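Local atomic coordinates of hyaluronidase (Thermobaculum terrenum, PDB entry 5DIY), a protein that probably removes O-linked N-acetylglucosamine from modified proteins, as a family 84 glycoside hydrolase with hexosaminidase activity. Residues E97-K102 / T146-R151; E377-W382 / T434-D439. One frame throughout, in Å; residues are numbered along the deposited sequence.

Interaction 1 (97-102 with 146-151) joins two outer helices of the eight-stranded parallel barrel, the part of the chain that carries the N-acetylglucosamine-binding residues Gly12, Lys43, Asp119, Asn223, Asp228 and Asn257. Interaction 2 (377-382 with 434-439) belongs to the helical region that follows the barrel, where a loop turns against helix 373-398. Interactions 1 and 2 lie on opposite sides of the chain's centre; the centres of interactions 1 and 2 are about 49 Å apart and their nearest atoms about 34 Å apart. Neither is at the sugar site. Both segments of interaction 1 precede those of interaction 2 in the sequence; the first pairs a salt bridge with aliphatic contacts, the second is buried around aromatic rings and a water.

Interaction 1: E97-K102 / T146-R151; sequences ETLIRK and TRVLQR
Glu97 meets Arg151 in a two-pronged salt bridge between helix 93-108 and helix 137-153, which flank the TIM barrel of this family 84 hydrolase. A bend at chi2 (-57°) places Glu97 CD where its two oxygens meet the guanidinium end-on. Arg151 NH2 gives a nearly straight bond to Glu97 OE2 at 2.7 Å, while Arg151 NH1 reaches Glu97 OE1 at 3.0 Å. Both oxygens are met on their syn sides and both lie close to the guanidinium plane, although the two flat groups are turned 31° apart, so the pair is not coplanar.

Further along, Leu99 points toward the other helix and sets CD2 4.2 Å from Val148 CG1, the two side chains crossing at about a right angle. Leu99 also rests on Ile82 of strand 77-82 and Val148 on Ile161 of strand 160-164, which ties this part of the interface to the barrel wall.

Ile100 comes next and faces Val148, the closest pair of CA atoms at 7.7 Å. Its CD1 lies 4.2 Å from Val148 CG1 as the side chains run past each other in opposite directions. The same CD1 touches Arg151 CG at 3.7 Å, so Ile100 packs on the aliphatic base of the arginine whose charged end is held by Glu97.

The axes of segments 97-102 and 146-151 approach to 11.0 Å and cross at -50°, and the interface passes from the barrel wall through aliphatic contacts to the salt bridge. With one nitrogen on each oxygen, the paired bonds probably offset the two charges and limit rotation of the guanidinium.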
loop_
_atom_site.group_PDB
_atom_site.type_symbol
_atom_site.label_atom_id
_atom_site.label_comp_id
_atom_site.label_asym_id
_atom_site.label_seq_id
_atom_site.Cartn_x
_atom_site.Cartn_y
_atom_site.Cartn_z
ATOM N N GLU C 97 16.417 -28.252 13.256
ATOM C CA GLU C 97 17.856 -28.174 12.977
ATOM C C GLU C 97 18.122 -27.454 11.652
ATOM O O GLU C 97 19.058 -26.663 11.555
ATOM C CB GLU C 97 18.505 -29.567 12.932
ATOM C CG GLU C 97 18.402 -30.411 14.201
ATOM C CD GLU C 97 18.981 -29.744 15.434
ATOM O OE1 GLU C 97 19.985 -29.001 15.317
ATOM O OE2 GLU C 97 18.428 -29.964 16.535
ATOM N N THR C 98 17.291 -27.737 10.649
ATOM C CA THR C 98 17.397 -27.106 9.334
ATOM C C THR C 98 17.153 -25.588 9.403
ATOM O O THR C 98 17.898 -24.816 8.797
ATOM C CB THR C 98 16.442 -27.787 8.327
ATOM O OG1 THR C 98 16.802 -29.172 8.199
ATOM C CG2 THR C 98 16.491 -27.113 6.947
ATOM N N LEU C 99 16.138 -25.163 10.155
ATOM C CA LEU C 99 15.874 -23.729 10.345
ATOM C C LEU C 99 17.030 -23.042 11.077
ATOM O O LEU C 99 17.452 -21.950 10.688
ATOM C CB LEU C 99 14.558 -23.498 11.094
ATOM C CG LEU C 99 14.067 -22.036 11.143
ATOM C CD1 LEU C 99 12.573 -21.943 10.872
ATOM C CD2 LEU C 99 14.400 -21.356 12.463
ATOM N N ILE C 100 17.552 -23.698 12.116
ATOM C CA ILE C 100 18.690 -23.169 12.885
ATOM C C ILE C 100 19.950 -23.062 12.021
ATOM O O ILE C 100 20.728 -22.114 12.169
ATOM C CB ILE C 100 18.957 -24.005 14.169
ATOM C CG1 ILE C 100 17.781 -23.885 15.157
ATOM C CG2 ILE C 100 20.270 -23.608 14.844
ATOM C CD1 ILE C 100 17.622 -22.544 15.850
ATOM N N ARG C 101 20.137 -24.019 11.115
ATOM C CA ARG C 101 21.247 -23.985 10.160
ATOM C C ARG C 101 21.102 -22.793 9.202
ATOM O O ARG C 101 22.068 -22.075 8.944
ATOM C CB ARG C 101 21.303 -25.303 9.384
ATOM C CG ARG C 101 22.653 -25.648 8.768
ATOM C CD ARG C 101 22.631 -27.004 8.056
ATOM N NE ARG C 101 21.948 -28.033 8.850
ATOM C CZ ARG C 101 20.814 -28.668 8.530
ATOM N NH1 ARG C 101 20.169 -28.452 7.378
ATOM N NH2 ARG C 101 20.315 -29.558 9.385
ATOM N N LYS C 102 19.884 -22.581 8.702
ATOM C CA LYS C 102 19.575 -21.457 7.804
ATOM C C LYS C 102 19.896 -20.088 8.421
ATOM O O LYS C 102 20.468 -19.224 7.749
ATOM C CB LYS C 102 18.096 -21.515 7.378
ATOM C CG LYS C 102 17.613 -20.397 6.464
ATOM C CD LYS C 102 18.496 -20.227 5.238
ATOM C CE LYS C 102 17.789 -19.441 4.142
ATOM N NZ LYS C 102 16.721 -20.239 3.473
ATOM N N THR C 146 8.477 -22.162 20.634
ATOM C CA THR C 146 9.058 -22.395 21.964
ATOM C C THR C 146 10.396 -23.117 21.855
ATOM O O THR C 146 11.387 -22.679 22.448
ATOM C CB THR C 146 8.111 -23.222 22.862
ATOM O OG1 THR C 146 6.861 -22.534 23.002
ATOM C CG2 THR C 146 8.732 -23.466 24.268
ATOM N N ARG C 147 10.419 -24.202 21.080
ATOM C CA ARG C 147 11.645 -24.993 20.877
ATOM C C ARG C 147 12.744 -24.230 20.133
ATOM O O ARG C 147 13.926 -24.397 20.446
ATOM C CB ARG C 147 11.348 -26.332 20.183
ATOM C CG ARG C 147 10.812 -27.389 21.139
ATOM C CD ARG C 147 10.690 -28.756 20.488
ATOM N NE ARG C 147 9.566 -28.807 19.554
ATOM C CZ ARG C 147 9.637 -28.963 18.226
ATOM N NH1 ARG C 147 10.795 -29.124 17.593
ATOM N NH2 ARG C 147 8.508 -28.982 17.517
ATOM N N VAL C 148 12.367 -23.387 19.171
ATOM C CA VAL C 148 13.362 -22.556 18.475
ATOM C C VAL C 148 13.971 -21.544 19.456
ATOM O O VAL C 148 15.187 -21.361 19.467
ATOM C CB VAL C 148 12.798 -21.853 17.207
ATOM C CG1 VAL C 148 13.830 -20.905 16.598
ATOM C CG2 VAL C 148 12.360 -22.882 16.162
ATOM N N LEU C 149 13.131 -20.917 20.285
ATOM C CA LEU C 149 13.594 -19.945 21.281
ATOM C C LEU C 149 14.546 -20.580 22.286
ATOM O O LEU C 149 15.643 -20.064 22.519
ATOM C CB LEU C 149 12.414 -19.313 22.037
ATOM C CG LEU C 149 12.761 -18.171 23.010
ATOM C CD1 LEU C 149 13.440 -17.011 22.289
ATOM C CD2 LEU C 149 11.524 -17.683 23.748
ATOM N N GLN C 150 14.115 -21.696 22.869
ATOM C CA GLN C 150 14.930 -22.440 23.834
ATOM C C GLN C 150 16.307 -22.808 23.264
ATOM O O GLN C 150 17.312 -22.685 23.966
ATOM C CB GLN C 150 14.173 -23.672 24.350
ATOM C CG GLN C 150 13.049 -23.298 25.307
ATOM C CD GLN C 150 12.128 -24.448 25.685
ATOM O OE1 GLN C 150 12.153 -25.525 25.078
ATOM N NE2 GLN C 150 11.286 -24.213 26.688
ATOM N N ARG C 151 16.357 -23.207 21.992
ATOM C CA ARG C 151 17.633 -23.444 21.304
ATOM C C ARG C 151 18.488 -22.173 21.212
ATOM O O ARG C 151 19.680 -22.205 21.517
ATOM C CB ARG C 151 17.407 -24.029 19.901
ATOM C CG ARG C 151 18.664 -24.195 19.046
ATOM C CD ARG C 151 19.681 -25.150 19.671
ATOM N NE ARG C 151 19.153 -26.512 19.701
ATOM C CZ ARG C 151 19.093 -27.333 18.654
ATOM N NH1 ARG C 151 19.548 -26.963 17.456
ATOM N NH2 ARG C 151 18.567 -28.544 18.806
#

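Interaction 2: E377-W382 / T434-D439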
loop_
_atom_site.group_PDB
_atom_site.type_symbol
_atom_site.label_atom_id
_atom_site.label_comp_id
_atom_site.label_asym_id
_atom_site.label_seq_id
_atom_site.Cartn_x
_atom_site.Cartn_y
_atom_site.Cartn_z
ATOM N N GLU C 377 1.930 9.910 -16.669
ATOM C CA GLU C 377 1.560 9.723 -18.074
ATOM C C GLU C 377 0.055 9.580 -18.259
ATOM O O GLU C 377 -0.541 10.265 -19.093
ATOM C CB GLU C 377 2.271 8.498 -18.667
ATOM C CG GLU C 377 3.751 8.728 -18.958
ATOM C CD GLU C 377 4.487 7.467 -19.402
ATOM O OE1 GLU C 377 3.871 6.384 -19.472
ATOM O OE2 GLU C 377 5.703 7.556 -19.678
ATOM N N GLU C 378 -0.555 8.688 -17.480
ATOM C CA GLU C 378 -2.004 8.491 -17.541
ATOM C C GLU C 378 -2.797 9.687 -16.988
ATOM O O GLU C 378 -3.892 9.960 -17.467
ATOM C CB GLU C 378 -2.411 7.159 -16.898
ATOM C CG GLU C 378 -2.272 6.013 -17.892
ATOM C CD GLU C 378 -2.261 4.626 -17.282
ATOM O OE1 GLU C 378 -2.772 4.420 -16.158
ATOM O OE2 GLU C 378 -1.759 3.710 -17.956
ATOM N N TYR C 379 -2.231 10.413 -16.021
ATOM C CA TYR C 379 -2.805 11.686 -15.557
ATOM C C TYR C 379 -2.934 12.702 -16.701
ATOM O O TYR C 379 -4.000 13.300 -16.888
ATOM C CB TYR C 379 -1.946 12.262 -14.434
ATOM C CG TYR C 379 -2.474 13.498 -13.739
ATOM C CD1 TYR C 379 -3.486 13.402 -12.789
ATOM C CD2 TYR C 379 -1.917 14.758 -13.981
ATOM C CE1 TYR C 379 -3.942 14.522 -12.116
ATOM C CE2 TYR C 379 -2.374 15.884 -13.312
ATOM C CZ TYR C 379 -3.383 15.763 -12.379
ATOM O OH TYR C 379 -3.849 16.870 -11.716
ATOM N N LYS C 380 -1.856 12.890 -17.464
ATOM C CA LYS C 380 -1.903 13.768 -18.644
ATOM C C LYS C 380 -2.939 13.300 -19.663
ATOM O O LYS C 380 -3.686 14.114 -20.193
ATOM C CB LYS C 380 -0.526 13.915 -19.325
ATOM C CG LYS C 380 -0.608 14.586 -20.695
ATOM C CD LYS C 380 0.629 15.374 -21.075
ATOM C CE LYS C 380 0.387 16.151 -22.369
ATOM N NZ LYS C 380 0.055 15.252 -23.513
ATOM N N LEU C 381 -2.972 12.003 -19.947
ATOM C CA LEU C 381 -3.977 11.457 -20.863
ATOM C C LEU C 381 -5.411 11.813 -20.430
ATOM O O LEU C 381 -6.190 12.317 -21.239
ATOM C CB LEU C 381 -3.813 9.936 -21.029
ATOM C CG LEU C 381 -2.989 9.384 -22.214
ATOM C CD1 LEU C 381 -1.909 10.333 -22.730
ATOM C CD2 LEU C 381 -2.392 8.024 -21.876
ATOM N N TRP C 382 -5.748 11.584 -19.159
ATOM C CA TRP C 382 -7.095 11.929 -18.663
ATOM C C TRP C 382 -7.374 13.424 -18.838
ATOM O O TRP C 382 -8.490 13.812 -19.161
ATOM C CB TRP C 382 -7.285 11.534 -17.189
ATOM C CG TRP C 382 -7.503 10.061 -16.921
ATOM C CD1 TRP C 382 -6.752 9.264 -16.112
ATOM C CD2 TRP C 382 -8.558 9.233 -17.430
ATOM N NE1 TRP C 382 -7.258 7.985 -16.096
ATOM C CE2 TRP C 382 -8.369 7.940 -16.894
ATOM C CE3 TRP C 382 -9.637 9.453 -18.296
ATOM C CZ2 TRP C 382 -9.220 6.870 -17.195
ATOM C CZ3 TRP C 382 -10.482 8.390 -18.595
ATOM C CH2 TRP C 382 -10.267 7.113 -18.045
ATOM N N THR C 434 -2.773 2.183 -14.509
ATOM C CA THR C 434 -2.898 2.786 -13.178
ATOM C C THR C 434 -4.328 3.175 -12.855
ATOM O O THR C 434 -5.187 3.240 -13.740
ATOM C CB THR C 434 -2.029 4.045 -13.015
ATOM O OG1 THR C 434 -2.671 5.176 -13.619
ATOM C CG2 THR C 434 -0.630 3.844 -13.594
ATOM N N ARG C 435 -4.556 3.456 -11.575
ATOM C CA ARG C 435 -5.850 3.901 -11.068
ATOM C C ARG C 435 -5.841 5.409 -10.775
ATOM O O ARG C 435 -6.571 5.885 -9.897
ATOM C CB ARG C 435 -6.218 3.090 -9.813
ATOM C CG ARG C 435 -7.674 3.238 -9.377
ATOM C CD ARG C 435 -8.437 1.933 -9.269
ATOM N NE ARG C 435 -8.404 1.350 -7.931
ATOM C CZ ARG C 435 -9.453 1.030 -7.160
ATOM N NH1 ARG C 435 -10.715 1.233 -7.530
ATOM N NH2 ARG C 435 -9.220 0.480 -5.977
ATOM N N VAL C 436 -5.022 6.167 -11.508
ATOM C CA VAL C 436 -5.030 7.629 -11.389
ATOM C C VAL C 436 -6.398 8.170 -11.828
ATOM O O VAL C 436 -6.965 7.707 -12.815
ATOM C CB VAL C 436 -3.866 8.291 -12.172
ATOM C CG1 VAL C 436 -4.050 8.188 -13.680
ATOM C CG2 VAL C 436 -3.685 9.741 -11.747
ATOM N N CYS C 437 -6.928 9.106 -11.041
ATOM C CA CYS C 437 -8.277 9.675 -11.197
ATOM C C CYS C 437 -9.426 8.683 -10.952
ATOM O O CYS C 437 -10.586 8.993 -11.249
ATOM C CB CYS C 437 -8.448 10.361 -12.564
ATOM S SG CYS C 437 -7.123 11.502 -13.020
ATOM N N GLY C 438 -9.124 7.522 -10.364
ATOM C CA GLY C 438 -10.089 6.431 -10.257
ATOM C C GLY C 438 -10.814 6.194 -11.568
ATOM O O GLY C 438 -10.211 6.268 -12.649
ATOM N N ASP C 439 -12.116 5.936 -11.466
ATOM C CA ASP C 439 -13.012 5.956 -12.615
ATOM C C ASP C 439 -13.844 7.246 -12.673
ATOM O O ASP C 439 -14.854 7.309 -13.361
ATOM C CB ASP C 439 -13.902 4.720 -12.571
ATOM C CG ASP C 439 -13.117 3.447 -12.823
ATOM O OD1 ASP C 439 -12.734 3.194 -13.986
ATOM O OD2 ASP C 439 -12.860 2.713 -11.860
HETATM O O HOH W 1 -6.968 5.482 -14.544
#
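Trp382 and Tyr379 of helix 373-398 receive Val436 and Cys437, the middle residues of a type II beta turn from Arg435 to Gly438. The contact packs the loop between helices 412-428 and 440-451 against helix 373-398, in the helical region after the barrel. Val436 spreads its branches. CG1 lies against the helix backbone and at the edge of the indole, in its plane and 3.8 Å from Trp382 CD1; CG2 approaches the edge of the phenol ring, 3.8 Å from Tyr379 CD1, with the Tyr379 and Val436 side chains crossing at about a right angle.

Cys437 places CB over one face of the indole. Its SG, anti to the carbonyl carbon (chi1 -49°), makes oblique sulfur-aromatic contacts with both rings and lies 3.8 Å from Trp382 CD1. Outside the two segments, Phe432 meets Trp382 and Phe307 meets Tyr379, each edge-to-face.

Glu378 and Thr434 run past each other in opposite directions. Glu378 OE1 accepts twice: from Thr434 N at 2.8 Å through its syn lone pair, and from Thr434 OG1 at 2.7 Å on the anti side, 30° out of the carboxylate plane. Glu378 OE2 takes the N-H of Arg433, so the carboxylate grips two successive backbone amides. An alanine in place of Glu378 would probably leave those amides and the threonine hydroxyl without their acceptor and let the loop drift from the helix.

A water at the indole edge completes the join, accepting from Trp382 NE1 at 3.0 Å and donating to Thr434 O and, at 2.8 Å, to Val436 O.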